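Local coordinates for glycine betaine, L-proline ABC transporter, glycine/betaine/L-proline-binding protein (ProX) (Borrelia burgdorferi, PDB 3TMG), which probably serves as the substrate-binding protein of an ABC importer for glycine betaine and related amines, and binds glycine betaine, at residues Thr32-Val37 and Lys268-Glu273; Ser169-Asn174 and Tyr191-Leu196. All coordinates share one frame; numbering follows the deposited sequence.

Contact 1 of 2, residues Thr32-Val37 and Lys268-Glu273; sequences TNVLKV and KTWVPE
The indole of Trp270 meets helix 26-41 through the outer rim of its six-membered ring. Val34 sits at the edge, close to the ring plane: its CG1 lies 3.6 Å from Trp270 CZ3 and 4.1 Å from Trp270 CH2, one methyl touching two neighbouring ring carbons. Leu35 comes at the same ring obliquely, its CD2 4.1 Å from Trp270 CE3. A second aromatic, Phe231, packs edge-to-face with the indole and also touches Leu35, so the tryptophan and the leucine share a neighbour.

Both aliphatic side chains cross the indole at about a right angle and bring single methyls to it. In Val34 the branch that makes the contact is CG1, anti to the backbone N (chi1 167°). Leu35 starts out less directly, and its CD2 branch then swings toward the indole. The backbones stay well apart, with Leu35 CA 9.6 Å from Trp270 CA, and the long aromatic side chain bridges most of that gap. No hydrogen bond crosses the contact; it is apolar, small and buried, covering 96 Å² in all.

Trp270 is presented by a type I beta turn from Lys268 to Val271, closed by Val271 N to Lys268 O at 3.2 Å. Lys276 NZ hydrogen-bonds to the carbonyls of both Lys268 and Val271 just after helix 264-268. The contact adds this C-terminal loop to an alpha/beta lobe in which helix 26-41, also the carrier of Glu28 of the betaine pocket, leans on strand 16-22 through Thr32 and Leu35, on strand 44-50 through Thr32, Asn33 and Lys36, and on helix 252-262 through Val37.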
loop_
_atom_site.group_PDB
_atom_site.type_symbol
_atom_site.label_atom_id
_atom_site.label_comp_id
_atom_site.label_asym_id
_atom_site.label_seq_id
_atom_site.Cartn_x
_atom_site.Cartn_y
_atom_site.Cartn_z
ATOM N N THR A 32 1.980 -0.372 -9.456
ATOM C CA THR A 32 1.656 -1.483 -10.343
ATOM C C THR A 32 1.438 -1.014 -11.800
ATOM O O THR A 32 1.925 -1.648 -12.750
ATOM C CB THR A 32 0.459 -2.305 -9.767
ATOM O OG1 THR A 32 0.864 -2.775 -8.458
ATOM C CG2 THR A 32 0.203 -3.528 -10.632
ATOM N N ASN A 33 0.736 0.115 -11.959
ATOM C CA ASN A 33 0.602 0.756 -13.273
ATOM C C ASN A 33 1.922 1.271 -13.852
ATOM O O ASN A 33 2.170 1.110 -15.057
ATOM C CB ASN A 33 -0.468 1.860 -13.250
ATOM C CG ASN A 33 -1.880 1.312 -13.435
ATOM O OD1 ASN A 33 -2.338 1.204 -14.558
ATOM N ND2 ASN A 33 -2.599 1.013 -12.325
ATOM N N VAL A 34 2.782 1.819 -13.006
ATOM C CA VAL A 34 4.152 2.178 -13.479
ATOM C C VAL A 34 4.878 0.936 -14.021
ATOM O O VAL A 34 5.381 0.977 -15.139
ATOM C CB VAL A 34 5.006 2.837 -12.385
ATOM C CG1 VAL A 34 6.501 2.911 -12.802
ATOM C CG2 VAL A 34 4.478 4.234 -12.119
ATOM N N LEU A 35 4.907 -0.159 -13.254
ATOM C CA LEU A 35 5.564 -1.377 -13.740
ATOM C C LEU A 35 4.892 -1.972 -14.980
ATOM O O LEU A 35 5.561 -2.498 -15.895
ATOM C CB LEU A 35 5.744 -2.401 -12.628
ATOM C CG LEU A 35 6.886 -2.086 -11.642
ATOM C CD1 LEU A 35 7.138 -3.281 -10.727
ATOM C CD2 LEU A 35 8.228 -1.704 -12.295
ATOM N N LYS A 36 3.567 -1.852 -15.053
ATOM C CA LYS A 36 2.893 -2.268 -16.261
ATOM C C LYS A 36 3.471 -1.531 -17.499
ATOM O O LYS A 36 3.745 -2.140 -18.538
ATOM C CB LYS A 36 1.395 -2.003 -16.127
ATOM C CG LYS A 36 0.623 -2.497 -17.338
ATOM C CD LYS A 36 -0.858 -2.276 -17.064
ATOM C CE LYS A 36 -1.513 -1.872 -18.333
ATOM N NZ LYS A 36 -2.447 -2.942 -18.722
ATOM N N VAL A 37 3.606 -0.217 -17.389
ATOM C CA VAL A 37 4.160 0.626 -18.472
ATOM C C VAL A 37 5.607 0.233 -18.809
ATOM O O VAL A 37 5.960 0.081 -19.973
ATOM C CB VAL A 37 4.034 2.128 -18.111
ATOM C CG1 VAL A 37 4.765 2.992 -19.133
ATOM C CG2 VAL A 37 2.548 2.505 -18.068
ATOM N N LYS A 268 15.246 3.574 -16.058
ATOM C CA LYS A 268 16.390 2.879 -16.617
ATOM C C LYS A 268 17.104 1.984 -15.625
ATOM O O LYS A 268 17.533 0.900 -15.984
ATOM C CB LYS A 268 17.388 3.857 -17.253
ATOM C CG LYS A 268 16.999 4.315 -18.645
ATOM C CD LYS A 268 18.189 5.056 -19.239
ATOM C CE LYS A 268 17.737 5.900 -20.408
ATOM N NZ LYS A 268 18.874 6.779 -20.804
ATOM N N THR A 269 17.244 2.436 -14.393
ATOM C CA THR A 269 17.902 1.616 -13.382
ATOM C C THR A 269 17.171 0.312 -13.069
ATOM O O THR A 269 17.749 -0.599 -12.470
ATOM C CB THR A 269 18.206 2.377 -12.058
ATOM O OG1 THR A 269 17.008 2.586 -11.301
ATOM C CG2 THR A 269 18.942 3.697 -12.329
ATOM N N TRP A 270 15.905 0.201 -13.473
ATOM C CA TRP A 270 15.154 -0.986 -13.088
ATOM C C TRP A 270 15.237 -2.072 -14.118
ATOM O O TRP A 270 14.725 -3.192 -13.888
ATOM C CB TRP A 270 13.684 -0.669 -12.817
ATOM C CG TRP A 270 13.418 0.453 -11.817
ATOM C CD1 TRP A 270 14.205 0.895 -10.748
ATOM C CD2 TRP A 270 12.205 1.256 -11.776
ATOM N NE1 TRP A 270 13.561 1.930 -10.070
ATOM C CE2 TRP A 270 12.352 2.188 -10.672
ATOM C CE3 TRP A 270 11.019 1.298 -12.567
ATOM C CZ2 TRP A 270 11.365 3.128 -10.378
ATOM C CZ3 TRP A 270 10.034 2.217 -12.229
ATOM C CH2 TRP A 270 10.198 3.106 -11.159
ATOM N N VAL A 271 15.821 -1.745 -15.280
ATOM C CA VAL A 271 15.699 -2.641 -16.438
ATOM C C VAL A 271 17.070 -3.183 -16.871
ATOM O O VAL A 271 18.092 -2.514 -16.662
ATOM C CB VAL A 271 14.908 -2.020 -17.650
ATOM C CG1 VAL A 271 13.533 -1.506 -17.247
ATOM C CG2 VAL A 271 15.704 -0.954 -18.425
ATOM N N PRO A 272 17.097 -4.385 -17.487
ATOM C CA PRO A 272 18.390 -4.906 -17.951
ATOM C C PRO A 272 19.026 -3.971 -18.981
ATOM O O PRO A 272 18.323 -3.267 -19.721
ATOM C CB PRO A 272 18.002 -6.255 -18.612
ATOM C CG PRO A 272 16.748 -6.656 -17.892
ATOM C CD PRO A 272 16.014 -5.356 -17.722
ATOM N N GLU A 273 20.355 -3.994 -19.024
ATOM C CA GLU A 273 21.164 -3.174 -19.923
ATOM C C GLU A 273 20.593 -3.089 -21.338
ATOM O O GLU A 273 20.399 -2.005 -21.887
ATOM C CB GLU A 273 22.598 -3.755 -19.954
ATOM C CG GLU A 273 23.582 -2.979 -20.806
ATOM C CD GLU A 273 23.697 -1.530 -20.388
ATOM O OE1 GLU A 273 23.679 -1.236 -19.177
ATOM O OE2 GLU A 273 23.819 -0.684 -21.290
#

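Contact 2 of 2, residues Ser169-Asn174 and Tyr191-Leu196; sequences SSIKRN and YDIKFL
Ser169 O, two residues before the Ile171 that touches Tyr191 and Ile193, is gripped twice by Arg173. Arg173 N makes the helical bond to Ser169 O at 3.1 Å, and Arg173 NH1 comes back to the same Ser169 O, also at 3.1 Å, from the opposite face of the carbonyl plane. The guanidinium bond is somewhat bent, at 146° at the hydrogen, and NH1 stands above the carbonyl plane; the oxygen itself lies near the plane of the guanidinium. The arginine side chain is thereby folded back over its own last turn. Asn174, with positive phi, then ends helix 160-172 in a Schellman motif, its N 2.9 Å from Ile171 O.

Across the contact, everything turns on one methyl. Ile171 CD1 is 3.9 Å from Tyr191 CB and 3.9 Å from Ile193 CG2; it presses into the notch where the two side chains of 191-196 come together. CD1 lies 4.1 Å from both Tyr191 CG and Tyr191 CD1, approaching the ring obliquely. The extended end of Ile171 (chi2 169°) carries this methyl away from the helix.

This packing belongs to one lobe of the type II periplasmic-binding-protein fold, where helix 160-172 lies against the sheet region formed by strands 88-105 and 193-195. Strand 193-195 runs antiparallel to 88-105, and Ile171 also rests on Pro105 of that long strand and on Tyr107 beyond it. Tyr191, the first residue past the short helix 187-190, also lays its side chain on Leu167 and Asp168 of helix 160-172. Ile193 is the buried member of the three; its CG2 meets Ile171, while its side chain also packs on Leu167 and on Ala187 and Phe188 of helix 187-190.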
loop_
_atom_site.group_PDB
_atom_site.type_symbol
_atom_site.label_atom_id
_atom_site.label_comp_id
_atom_site.label_asym_id
_atom_site.label_seq_id
_atom_site.Cartn_x
_atom_site.Cartn_y
_atom_site.Cartn_z
ATOM N N SER A 169 -14.805 14.764 5.210
ATOM C CA SER A 169 -16.093 15.255 5.717
ATOM C C SER A 169 -16.066 15.697 7.164
ATOM O O SER A 169 -16.581 16.779 7.497
ATOM C CB SER A 169 -17.178 14.177 5.567
ATOM O OG SER A 169 -17.507 13.996 4.210
ATOM N N SER A 170 -15.522 14.842 8.023
ATOM C CA SER A 170 -15.368 15.137 9.440
ATOM C C SER A 170 -14.539 16.379 9.689
ATOM O O SER A 170 -14.908 17.214 10.547
ATOM C CB SER A 170 -14.747 13.959 10.166
ATOM O OG SER A 170 -15.710 12.938 10.331
ATOM N N ILE A 171 -13.434 16.519 8.956
ATOM C CA ILE A 171 -12.543 17.668 9.174
ATOM C C ILE A 171 -13.224 18.983 8.773
ATOM O O ILE A 171 -13.136 19.963 9.495
ATOM C CB ILE A 171 -11.195 17.502 8.472
ATOM C CG1 ILE A 171 -10.321 16.556 9.302
ATOM C CG2 ILE A 171 -10.486 18.857 8.254
ATOM C CD1 ILE A 171 -9.082 16.111 8.569
ATOM N N LYS A 172 -13.904 18.986 7.626
ATOM C CA LYS A 172 -14.730 20.156 7.223
ATOM C C LYS A 172 -15.797 20.515 8.274
ATOM O O LYS A 172 -16.072 21.688 8.512
ATOM C CB LYS A 172 -15.290 19.950 5.804
ATOM C CG LYS A 172 -14.278 20.341 4.718
ATOM C CD LYS A 172 -14.309 19.465 3.468
ATOM C CE LYS A 172 -13.531 20.108 2.320
ATOM N NZ LYS A 172 -12.854 19.127 1.413
ATOM N N ARG A 173 -16.368 19.513 8.931
ATOM C CA ARG A 173 -17.303 19.711 10.049
ATOM C C ARG A 173 -16.643 20.002 11.387
ATOM O O ARG A 173 -17.337 20.227 12.377
ATOM C CB ARG A 173 -18.161 18.453 10.260
ATOM C CG ARG A 173 -19.296 18.330 9.286
ATOM C CD ARG A 173 -19.858 16.916 9.249
ATOM N NE ARG A 173 -20.902 16.871 8.229
ATOM C CZ ARG A 173 -20.678 17.061 6.934
ATOM N NH1 ARG A 173 -19.445 17.278 6.492
ATOM N NH2 ARG A 173 -21.681 17.018 6.076
ATOM N N ASN A 174 -15.319 19.959 11.440
ATOM C CA ASN A 174 -14.607 19.979 12.710
ATOM C C ASN A 174 -15.006 18.874 13.712
ATOM O O ASN A 174 -14.898 19.074 14.911
ATOM C CB ASN A 174 -14.661 21.366 13.358
ATOM C CG ASN A 174 -13.299 21.828 13.800
ATOM O OD1 ASN A 174 -12.401 21.992 12.975
ATOM N ND2 ASN A 174 -13.118 21.989 15.098
ATOM N N TYR A 191 -4.308 17.302 4.687
ATOM C CA TYR A 191 -5.012 17.524 5.959
ATOM C C TYR A 191 -4.029 17.705 7.112
ATOM O O TYR A 191 -2.905 17.284 7.009
ATOM C CB TYR A 191 -5.946 16.357 6.279
ATOM C CG TYR A 191 -6.870 16.024 5.139
ATOM C CD1 TYR A 191 -7.859 16.949 4.715
ATOM C CD2 TYR A 191 -6.799 14.792 4.504
ATOM C CE1 TYR A 191 -8.720 16.635 3.673
ATOM C CE2 TYR A 191 -7.660 14.475 3.465
ATOM C CZ TYR A 191 -8.593 15.408 3.042
ATOM O OH TYR A 191 -9.449 15.092 2.011
ATOM N N ASP A 192 -4.488 18.339 8.194
ATOM C CA ASP A 192 -3.739 18.458 9.418
ATOM C C ASP A 192 -4.193 17.310 10.316
ATOM O O ASP A 192 -5.177 17.419 11.038
ATOM C CB ASP A 192 -3.989 19.834 10.049
ATOM C CG ASP A 192 -3.101 20.099 11.212
ATOM O OD1 ASP A 192 -2.225 19.262 11.509
ATOM O OD2 ASP A 192 -3.273 21.148 11.844
ATOM N N ILE A 193 -3.451 16.200 10.252
ATOM C CA ILE A 193 -3.797 14.975 10.934
ATOM C C ILE A 193 -2.546 14.416 11.645
ATOM O O ILE A 193 -1.433 14.795 11.303
ATOM C CB ILE A 193 -4.327 13.917 9.933
ATOM C CG1 ILE A 193 -3.401 13.777 8.694
ATOM C CG2 ILE A 193 -5.756 14.273 9.518
ATOM C CD1 ILE A 193 -3.720 12.560 7.812
ATOM N N LYS A 194 -2.728 13.479 12.574
ATOM C CA LYS A 194 -1.600 12.979 13.365
ATOM C C LYS A 194 -1.823 11.508 13.684
ATOM O O LYS A 194 -2.967 11.065 13.840
ATOM C CB LYS A 194 -1.410 13.792 14.665
ATOM C CG LYS A 194 -2.639 13.769 15.600
ATOM C CD LYS A 194 -2.443 14.676 16.818
ATOM C CE LYS A 194 -3.644 14.682 17.733
ATOM N NZ LYS A 194 -3.447 15.695 18.815
ATOM N N PHE A 195 -0.728 10.765 13.795
ATOM C CA PHE A 195 -0.775 9.434 14.391
ATOM C C PHE A 195 -0.849 9.541 15.886
ATOM O O PHE A 195 -0.252 10.440 16.474
ATOM C CB PHE A 195 0.491 8.635 14.060
ATOM C CG PHE A 195 0.578 8.143 12.648
ATOM C CD1 PHE A 195 -0.272 7.146 12.197
ATOM C CD2 PHE A 195 1.584 8.618 11.775
ATOM C CE1 PHE A 195 -0.138 6.620 10.897
ATOM C CE2 PHE A 195 1.705 8.108 10.468
ATOM C CZ PHE A 195 0.846 7.120 10.031
ATOM N N LEU A 196 -1.606 8.646 16.493
ATOM C CA LEU A 196 -1.592 8.492 17.935
ATOM C C LEU A 196 -0.425 7.594 18.322
ATOM O O LEU A 196 -0.061 6.660 17.587
ATOM C CB LEU A 196 -2.929 7.891 18.409
ATOM C CG LEU A 196 -4.218 8.677 18.147
ATOM C CD1 LEU A 196 -5.410 7.898 18.714
ATOM C CD2 LEU A 196 -4.188 10.069 18.791
#

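From the N terminus, the chain passes first through helix 26-41, where residues 32-37 open a loop that closes only at 268-273, 230 residues later. Contact 1 therefore joins an N-terminal helix to a loop near the C terminus, in one lobe. Contact 2 is nested inside that span: it closes a short loop of 16 residues, containing strand 179-183 and helix 187-190, and joins helix 160-172 to strand 193-195 in the other lobe. The contacts' centres are 36 Å apart, on opposite sides of the chain's centre, and their nearest atoms stay about 21 Å from each other. Pocket residues lie on both sides: Glu28 on the helix of contact 1 and Trp182 in the loop of contact 2.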